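Local coordinates for protein acetaldehyde dehydrogenase (Acetylating) (Geobacillus thermoglucosidasius, PDB 5J78) that probably catalyses the NAD-dependent, coenzyme A-acylating interconversion of acetaldehyde and acetyl-CoA, at residues A[28-40]-A[195-208]. Residues are numbered along the deposited sequence; the frame is centred on the assembly and turned at random. Where two conformers were deposited one is given.
Sequences IDLQSIQEVRNYL and SCITQPTMAATNEL
Helix 28-40 packs nearly parallel to helix 202-208 and against the end of strand 195-196 and the loop between them, where Val36, Ser32 and Glu35 meet their partners near the edge of a mixed sheet. This strand-loop-helix unit probably belongs to the coenzyme-binding domain of the aldehyde dehydrogenase fold. The helix axes cross at -26°, 8.1 Å apart at their closest. Val36 forms the apolar centre. Its CG2 touches Ala204 CB and Ile197 CD1, while its CG1 rests against Leu208 and Glu207 CG. Ile33 CD1 adds a contact with Ala203 CB at 3.9 Å.

The start of helix 202-208 is tied in by hydroxyls. Thr201 OG1 accepts from Ala204 N as the N-cap and donates to Ser32 OG at 2.7 Å. Ser32 OG passes the chain on to Asp29 O within its own helix.

Glu35 reaches out to the loop with CG anti to its backbone N (chi1 -177°). Its carboxylate receives Thr198 N at OE1 (3.1 Å) and Thr198 OG1 at OE2 (2.8 Å), both on the syn side, the hydroxyl near the carboxylate plane and the N-H tilted further out of it. An alanine here would remove the carboxylate and would probably leave Thr198 N and OG1 without these acceptors and the turn less firmly held. One turn on from Glu35, the Tyr39 ring takes Ser195 CB over one face, 3.9 Å from the ring centroid, a CH-pi contact.

On the other flank, Arg37 NE makes a salt bridge to Glu207 OE2 at 2.9 Å. The acceptor lies in the guanidinium plane, but the donor stands above the carboxylate plane. A water joins Arg37 NH2 to Glu207 OE1. Arg37 also pairs with Asp29 and Asp27 of the second subunit, placing this flank at a subunit interface. Ser195 and Ile197 hydrogen-bond through their backbones to strand 160-165, Cys196 packs on helix 170-186, and Leu40 and Leu208 reach strand 124-138.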
ATOM      1  N   ILE A  28       1.852  11.118  20.477  0.71 15.86           N
ATOM      2  CA  ILE A  28       0.979  10.076  21.021  1.00 26.45           C
ATOM      3  C   ILE A  28       0.939   8.839  20.086  1.00 26.99           C
ATOM      4  O   ILE A  28       0.931   7.709  20.566  1.00 24.68           O
ATOM      5  CB  ILE A  28      -0.474  10.609  21.275  1.00 27.73           C
ATOM      6  CG1 ILE A  28      -1.318   9.556  22.011  1.00 26.47           C
ATOM      7  CG2 ILE A  28      -1.134  11.048  19.982  1.00 41.09           C
ATOM      8  CD1 ILE A  28      -2.816   9.689  21.828  1.00 60.66           C
ATOM      9  N   ASP A  29       0.958   9.027  18.768  1.00 24.30           N
ATOM     10  CA  ASP A  29       0.989   7.856  17.886  1.00 17.93           C
ATOM     11  C   ASP A  29       2.250   6.992  18.159  1.00 21.99           C
ATOM     12  O   ASP A  29       2.157   5.772  18.313  1.00 17.84           O
ATOM     13  CB  ASP A  29       0.891   8.268  16.404  1.00 21.93           C
ATOM     14  CG  ASP A  29       2.011   9.223  15.932  1.00 27.10           C
ATOM     15  OD1 ASP A  29       2.819   9.759  16.726  1.00 19.71           O
ATOM     16  OD2 ASP A  29       2.059   9.449  14.710  1.00 25.97           O
ATOM     17  N   LEU A  30       3.414   7.616  18.277  1.00 18.28           N
ATOM     18  CA  LEU A  30       4.650   6.866  18.497  1.00 17.01           C
ATOM     19  C   LEU A  30       4.657   6.207  19.869  1.00 18.33           C
ATOM     20  O   LEU A  30       5.138   5.069  20.041  1.00 17.87           O
ATOM     21  CB  LEU A  30       5.868   7.779  18.373  1.00 21.08           C
ATOM     22  CG  LEU A  30       6.049   8.541  17.064  1.00 20.94           C
ATOM     23  CD1 LEU A  30       7.353   9.339  17.124  1.00 24.96           C
ATOM     24  CD2 LEU A  30       6.016   7.606  15.846  1.00 18.28           C
ATOM     25  N   GLN A  31       4.176   6.955  20.856  1.00 20.54           N
ATOM     26  CA  GLN A  31       4.075   6.456  22.224  1.00 22.79           C
ATOM     27  C   GLN A  31       3.089   5.304  22.306  1.00 18.43           C
ATOM     28  O   GLN A  31       3.322   4.345  23.028  1.00 20.76           O
ATOM     29  CB  GLN A  31       3.640   7.565  23.186  1.00 18.83           C
ATOM     30  CG  GLN A  31       4.688   8.656  23.380  1.00 31.76           C
ATOM     31  CD  GLN A  31       4.119   9.889  24.058  1.00 49.85           C
ATOM     32  OE1 GLN A  31       2.904  10.016  24.216  1.00 39.53           O
ATOM     33  NE2 GLN A  31       4.996  10.800  24.471  1.00 52.83           N
ATOM     34  N   SER A  32       1.993   5.382  21.559  1.00 18.57           N
ATOM     35  CA  SER A  32       1.042   4.285  21.583  1.00 20.76           C
ATOM     36  C   SER A  32       1.652   3.034  20.913  1.00 24.10           C
ATOM     37  O   SER A  32       1.431   1.915  21.378  1.00 19.15           O
ATOM     38  CB  SER A  32      -0.278   4.692  20.930  1.00 17.75           C
ATOM     39  OG  SER A  32      -0.182   4.819  19.528  1.00 17.63           O
ATOM     40  N   ILE A  33       2.443   3.209  19.858  1.00 20.02           N
ATOM     41  CA  ILE A  33       3.155   2.062  19.283  1.00 13.94           C
ATOM     42  C   ILE A  33       4.112   1.436  20.294  1.00 20.57           C
ATOM     43  O   ILE A  33       4.127   0.212  20.475  1.00 17.44           O
ATOM     44  CB  ILE A  33       3.942   2.448  17.998  1.00 18.93           C
ATOM     45  CG1 ILE A  33       2.975   2.849  16.885  1.00 20.31           C
ATOM     46  CG2 ILE A  33       4.792   1.262  17.487  1.00 21.62           C
ATOM     47  CD1 ILE A  33       3.669   3.513  15.680  1.00 23.45           C
ATOM     48  N   GLN A  34       4.920   2.270  20.936  0.58 19.30           N
ATOM     49  CA  GLN A  34       5.833   1.806  21.963  0.58 22.02           C
ATOM     50  C   GLN A  34       5.091   1.017  23.039  0.58 19.35           C
ATOM     51  O   GLN A  34       5.534  -0.055  23.462  0.58 17.25           O
ATOM     52  CB  GLN A  34       6.561   2.991  22.599  0.58 21.03           C
ATOM     53  CG  GLN A  34       7.679   2.584  23.514  0.58 19.17           C
ATOM     54  CD  GLN A  34       8.771   1.885  22.770  0.58 28.10           C
ATOM     55  OE1 GLN A  34       9.590   2.520  22.114  0.58 26.30           O
ATOM     56  NE2 GLN A  34       8.781   0.565  22.850  0.58 28.96           N
ATOM     57  N   GLU A  35       3.955   1.553  23.479  1.00 16.81           N
ATOM     58  CA  GLU A  35       3.166   0.882  24.512  1.00 24.21           C
ATOM     59  C   GLU A  35       2.753  -0.532  24.062  1.00 22.84           C
ATOM     60  O   GLU A  35       2.967  -1.500  24.794  1.00 18.19           O
ATOM     61  CB  GLU A  35       1.938   1.715  24.857  1.00 14.30           C
ATOM     62  CG  GLU A  35       1.069   1.133  25.981  1.00 22.77           C
ATOM     63  CD  GLU A  35      -0.206   1.960  26.277  1.00 23.47           C
ATOM     64  OE1 GLU A  35      -0.918   2.375  25.344  1.00 34.54           O
ATOM     65  OE2 GLU A  35      -0.495   2.188  27.461  1.00 42.03           O
ATOM     66  N   VAL A  36       2.190  -0.652  22.854  1.00 17.95           N
ATOM     67  CA  VAL A  36       1.865  -1.973  22.277  1.00 18.26           C
ATOM     68  C   VAL A  36       3.055  -2.930  22.297  1.00 17.05           C
ATOM     69  O   VAL A  36       2.933  -4.100  22.713  1.00 16.50           O
ATOM     70  CB  VAL A  36       1.360  -1.835  20.818  1.00 23.40           C
ATOM     71  CG1 VAL A  36       1.200  -3.184  20.142  1.00 18.02           C
ATOM     72  CG2 VAL A  36       0.028  -1.109  20.826  1.00 16.97           C
ATOM     73  N   ARG A  37       4.213  -2.440  21.866  1.00 19.07           N
ATOM     74  CA  ARG A  37       5.425  -3.273  21.853  1.00 22.97           C
ATOM     75  C   ARG A  37       5.787  -3.726  23.264  1.00 18.85           C
ATOM     76  O   ARG A  37       6.053  -4.890  23.481  1.00 15.90           O
ATOM     77  CB  ARG A  37       6.594  -2.526  21.216  1.00 18.44           C
ATOM     78  CG  ARG A  37       6.344  -2.199  19.731  1.00 21.98           C
ATOM     79  CD  ARG A  37       7.578  -1.617  19.065  1.00 24.55           C
ATOM     80  NE  ARG A  37       7.382  -1.297  17.650  1.00 24.73           N
ATOM     81  CZ  ARG A  37       8.279  -0.654  16.905  1.00 21.22           C
ATOM     82  NH1 ARG A  37       9.417  -0.274  17.444  1.00 19.69           N
ATOM     83  NH2 ARG A  37       8.045  -0.386  15.628  1.00 18.18           N
ATOM     84  N   ASN A  38       5.746  -2.816  24.230  1.00 18.04           N
ATOM     85  CA  ASN A  38       5.979  -3.197  25.612  1.00 20.04           C
ATOM     86  C   ASN A  38       4.983  -4.248  26.130  1.00 20.80           C
ATOM     87  O   ASN A  38       5.381  -5.200  26.784  1.00 17.05           O
ATOM     88  CB  ASN A  38       5.928  -1.970  26.514  1.00 23.02           C
ATOM     89  CG  ASN A  38       7.099  -1.008  26.274  1.00 19.76           C
ATOM     90  OD1 ASN A  38       8.146  -1.391  25.790  1.00 26.47           O
ATOM     91  ND2 ASN A  38       6.902   0.251  26.619  1.00 31.08           N
ATOM     92  N   TYR A  39       3.694  -4.069  25.854  1.00 18.56           N
ATOM     93  CA  TYR A  39       2.692  -5.048  26.281  1.00 21.83           C
ATOM     94  C   TYR A  39       2.930  -6.422  25.672  1.00 18.27           C
ATOM     95  O   TYR A  39       2.791  -7.441  26.350  1.00 13.45           O
ATOM     96  CB  TYR A  39       1.274  -4.585  25.914  1.00 14.83           C
ATOM     97  CG  TYR A  39       0.771  -3.394  26.688  1.00 17.14           C
ATOM     98  CD1 TYR A  39       1.411  -2.954  27.840  1.00 25.79           C
ATOM     99  CD2 TYR A  39      -0.360  -2.707  26.261  1.00 30.24           C
ATOM    100  CE1 TYR A  39       0.931  -1.850  28.549  1.00 25.50           C
ATOM    101  CE2 TYR A  39      -0.844  -1.617  26.953  1.00 26.26           C
ATOM    102  CZ  TYR A  39      -0.193  -1.188  28.100  1.00 27.74           C
ATOM    103  OH  TYR A  39      -0.670  -0.091  28.791  1.00 29.44           O
ATOM    104  N   LEU A  40       3.247  -6.467  24.386  1.00 14.64           N
ATOM    105  CA  LEU A  40       3.416  -7.764  23.745  1.00 13.33           C
ATOM    106  C   LEU A  40       4.650  -8.492  24.293  1.00 22.78           C
ATOM    107  O   LEU A  40       4.628  -9.706  24.475  1.00 16.63           O
ATOM    108  CB  LEU A  40       3.518  -7.604  22.235  1.00 13.07           C
ATOM    109  CG  LEU A  40       2.221  -7.266  21.521  1.00 23.92           C
ATOM    110  CD1 LEU A  40       2.525  -6.756  20.114  1.00 24.29           C
ATOM    111  CD2 LEU A  40       1.306  -8.475  21.469  1.00 24.24           C
ATOM    112  N   SER A 195      -3.459  -6.956  29.447  1.00 16.72           N
ATOM    113  CA  SER A 195      -3.091  -5.546  29.305  1.00 16.03           C
ATOM    114  C   SER A 195      -4.076  -4.863  28.381  1.00 17.56           C
ATOM    115  O   SER A 195      -4.854  -5.530  27.690  1.00 18.59           O
ATOM    116  CB  SER A 195      -1.655  -5.397  28.773  1.00 20.22           C
ATOM    117  OG  SER A 195      -1.463  -6.129  27.564  1.00 16.26           O
ATOM    118  N   CYS A 196      -4.054  -3.529  28.372  1.00 20.54           N
ATOM    119  CA  CYS A 196      -4.935  -2.759  27.502  1.00 17.68           C
ATOM    120  C   CYS A 196      -4.281  -1.450  27.072  1.00 25.08           C
ATOM    121  O   CYS A 196      -3.727  -0.722  27.893  1.00 18.58           O
ATOM    122  CB  CYS A 196      -6.257  -2.494  28.222  1.00 20.35           C
ATOM    123  SG  CYS A 196      -7.543  -1.639  27.292  1.00 19.29           S
ATOM    124  N   ILE A 197      -4.325  -1.182  25.772  1.00 20.46           N
ATOM    125  CA  ILE A 197      -3.885   0.093  25.202  1.00 22.93           C
ATOM    126  C   ILE A 197      -4.619   1.253  25.908  1.00 24.71           C
ATOM    127  O   ILE A 197      -5.845   1.258  25.983  1.00 19.94           O
ATOM    128  CB  ILE A 197      -4.163   0.149  23.664  1.00 17.02           C
ATOM    129  CG1 ILE A 197      -3.275  -0.852  22.912  1.00 19.94           C
ATOM    130  CG2 ILE A 197      -3.911   1.534  23.104  1.00 22.28           C
ATOM    131  CD1 ILE A 197      -3.750  -1.126  21.503  1.00 22.08           C
ATOM    132  N   THR A 198      -3.870   2.235  26.393  1.00 21.34           N
ATOM    133  CA  THR A 198      -4.461   3.363  27.115  1.00 25.43           C
ATOM    134  C   THR A 198      -4.685   4.579  26.223  1.00 30.36           C
ATOM    135  O   THR A 198      -5.538   5.407  26.506  1.00 46.49           O
ATOM    136  CB  THR A 198      -3.584   3.788  28.296  1.00 26.25           C
ATOM    137  OG1 THR A 198      -2.311   4.238  27.815  1.00 32.04           O
ATOM    138  CG2 THR A 198      -3.385   2.615  29.248  1.00 29.75           C
ATOM    139  N   GLN A 199      -3.916   4.664  25.148  1.00 33.54           N
ATOM    140  CA  GLN A 199      -3.989   5.764  24.197  1.00 37.58           C
ATOM    141  C   GLN A 199      -4.359   5.201  22.817  1.00 24.52           C
ATOM    142  O   GLN A 199      -3.467   5.000  21.977  1.00 29.45           O
ATOM    143  CB  GLN A 199      -2.633   6.504  24.119  1.00 50.28           C
ATOM    144  CG  GLN A 199      -1.816   6.636  25.430  1.00 54.17           C
ATOM    145  CD  GLN A 199      -0.299   6.790  25.170  1.00 70.65           C
ATOM    146  OE1 GLN A 199       0.409   5.803  24.915  1.00 49.64           O
ATOM    147  NE2 GLN A 199       0.194   8.029  25.225  1.00 40.82           N
ATOM    148  N   PRO A 200      -5.656   4.920  22.576  1.00 25.58           N
ATOM    149  CA  PRO A 200      -6.021   4.281  21.300  1.00 23.74           C
ATOM    150  C   PRO A 200      -5.706   5.181  20.122  1.00 28.47           C
ATOM    151  O   PRO A 200      -5.988   6.377  20.174  1.00 26.76           O
ATOM    152  CB  PRO A 200      -7.537   4.047  21.424  1.00 27.12           C
ATOM    153  CG  PRO A 200      -7.828   4.159  22.870  1.00 30.18           C
ATOM    154  CD  PRO A 200      -6.835   5.131  23.423  1.00 27.06           C
ATOM    155  N   THR A 201      -5.085   4.608  19.095  1.00 22.53           N
ATOM    156  CA  THR A 201      -4.791   5.319  17.857  1.00 27.33           C
ATOM    157  C   THR A 201      -4.786   4.321  16.717  1.00 27.32           C
ATOM    158  O   THR A 201      -4.655   3.117  16.940  1.00 21.94           O
ATOM    159  CB  THR A 201      -3.423   6.024  17.880  1.00 19.74           C
ATOM    160  OG1 THR A 201      -2.382   5.047  17.908  1.00 22.77           O
ATOM    161  CG2 THR A 201      -3.293   6.950  19.083  1.00 25.92           C
ATOM    162  N   MET A 202      -4.900   4.817  15.493  1.00 26.15           N
ATOM    163  CA  MET A 202      -4.831   3.941  14.327  1.00 31.58           C
ATOM    164  C   MET A 202      -3.497   3.203  14.295  1.00 19.38           C
ATOM    165  O   MET A 202      -3.449   1.995  14.079  1.00 24.07           O
ATOM    166  CB  MET A 202      -5.019   4.739  13.034  1.00 27.31           C
ATOM    167  CG  MET A 202      -6.461   5.105  12.700  1.00 63.06           C
ATOM    168  SD  MET A 202      -6.646   5.723  10.999  1.00 74.75           S
ATOM    169  CE  MET A 202      -5.933   4.372  10.034  1.00 49.54           C
ATOM    170  N   ALA A 203      -2.415   3.940  14.511  1.00 19.11           N
ATOM    171  CA  ALA A 203      -1.080   3.352  14.554  1.00 19.57           C
ATOM    172  C   ALA A 203      -0.981   2.192  15.548  1.00 20.26           C
ATOM    173  O   ALA A 203      -0.404   1.165  15.226  1.00 18.16           O
ATOM    174  CB  ALA A 203      -0.062   4.423  14.879  1.00 24.00           C
ATOM    175  N   ALA A 204      -1.568   2.338  16.734  1.00 18.21           N
ATOM    176  CA  ALA A 204      -1.482   1.294  17.751  1.00 22.31           C
ATOM    177  C   ALA A 204      -2.293   0.057  17.362  1.00 19.09           C
ATOM    178  O   ALA A 204      -1.855  -1.069  17.559  1.00 19.12           O
ATOM    179  CB  ALA A 204      -1.965   1.829  19.120  1.00 22.68           C
ATOM    180  N   THR A 205      -3.494   0.279  16.842  1.00 16.19           N
ATOM    181  CA  THR A 205      -4.336  -0.822  16.370  1.00 21.22           C
ATOM    182  C   THR A 205      -3.599  -1.625  15.305  1.00 17.67           C
ATOM    183  O   THR A 205      -3.565  -2.859  15.332  1.00 15.09           O
ATOM    184  CB  THR A 205      -5.653  -0.315  15.792  1.00 27.23           C
ATOM    185  OG1 THR A 205      -6.295   0.525  16.756  1.00 23.14           O
ATOM    186  CG2 THR A 205      -6.564  -1.490  15.447  1.00 23.20           C
ATOM    187  N   ASN A 206      -2.988  -0.895  14.386  1.00 18.40           N
ATOM    188  CA  ASN A 206      -2.212  -1.484  13.311  1.00 23.64           C
ATOM    189  C   ASN A 206      -1.003  -2.275  13.838  1.00 25.02           C
ATOM    190  O   ASN A 206      -0.728  -3.404  13.407  1.00 20.01           O
ATOM    191  CB  ASN A 206      -1.761  -0.377  12.360  1.00 21.00           C
ATOM    192  CG  ASN A 206      -1.055  -0.908  11.134  1.00 34.88           C
ATOM    193  OD1 ASN A 206      -1.675  -1.503  10.245  1.00 41.34           O
ATOM    194  ND2 ASN A 206       0.247  -0.682  11.067  1.00 34.47           N
ATOM    195  N   GLU A 207      -0.294  -1.683  14.790  1.00 17.28           N
ATOM    196  CA  GLU A 207       0.866  -2.327  15.379  1.00 24.06           C
ATOM    197  C   GLU A 207       0.424  -3.625  16.046  1.00 19.20           C
ATOM    198  O   GLU A 207       1.031  -4.665  15.866  1.00 22.95           O
ATOM    199  CB  GLU A 207       1.542  -1.392  16.399  1.00 23.78           C
ATOM    200  CG  GLU A 207       2.868  -1.908  16.960  1.00 20.92           C
ATOM    201  CD  GLU A 207       4.026  -1.862  15.952  1.00 23.18           C
ATOM    202  OE1 GLU A 207       3.887  -1.220  14.891  1.00 25.51           O
ATOM    203  OE2 GLU A 207       5.087  -2.463  16.231  1.00 23.81           O
ATOM    204  N   LEU A 208      -0.650  -3.552  16.814  1.00 16.47           N
ATOM    205  CA  LEU A 208      -1.121  -4.716  17.561  1.00 14.47           C
ATOM    206  C   LEU A 208      -1.547  -5.852  16.632  1.00 20.00           C
ATOM    207  O   LEU A 208      -1.285  -7.029  16.909  1.00 19.88           O
ATOM    208  CB  LEU A 208      -2.289  -4.339  18.476  1.00 15.96           C
ATOM    209  CG  LEU A 208      -2.879  -5.517  19.249  1.00 16.46           C
ATOM    210  CD1 LEU A 208      -1.873  -6.102  20.227  1.00 14.22           C
ATOM    211  CD2 LEU A 208      -4.131  -5.056  19.988  1.00 19.09           C
TER
HETATM  212  O   HOH W   1       5.897  -0.094  13.360  1.00 34.90           O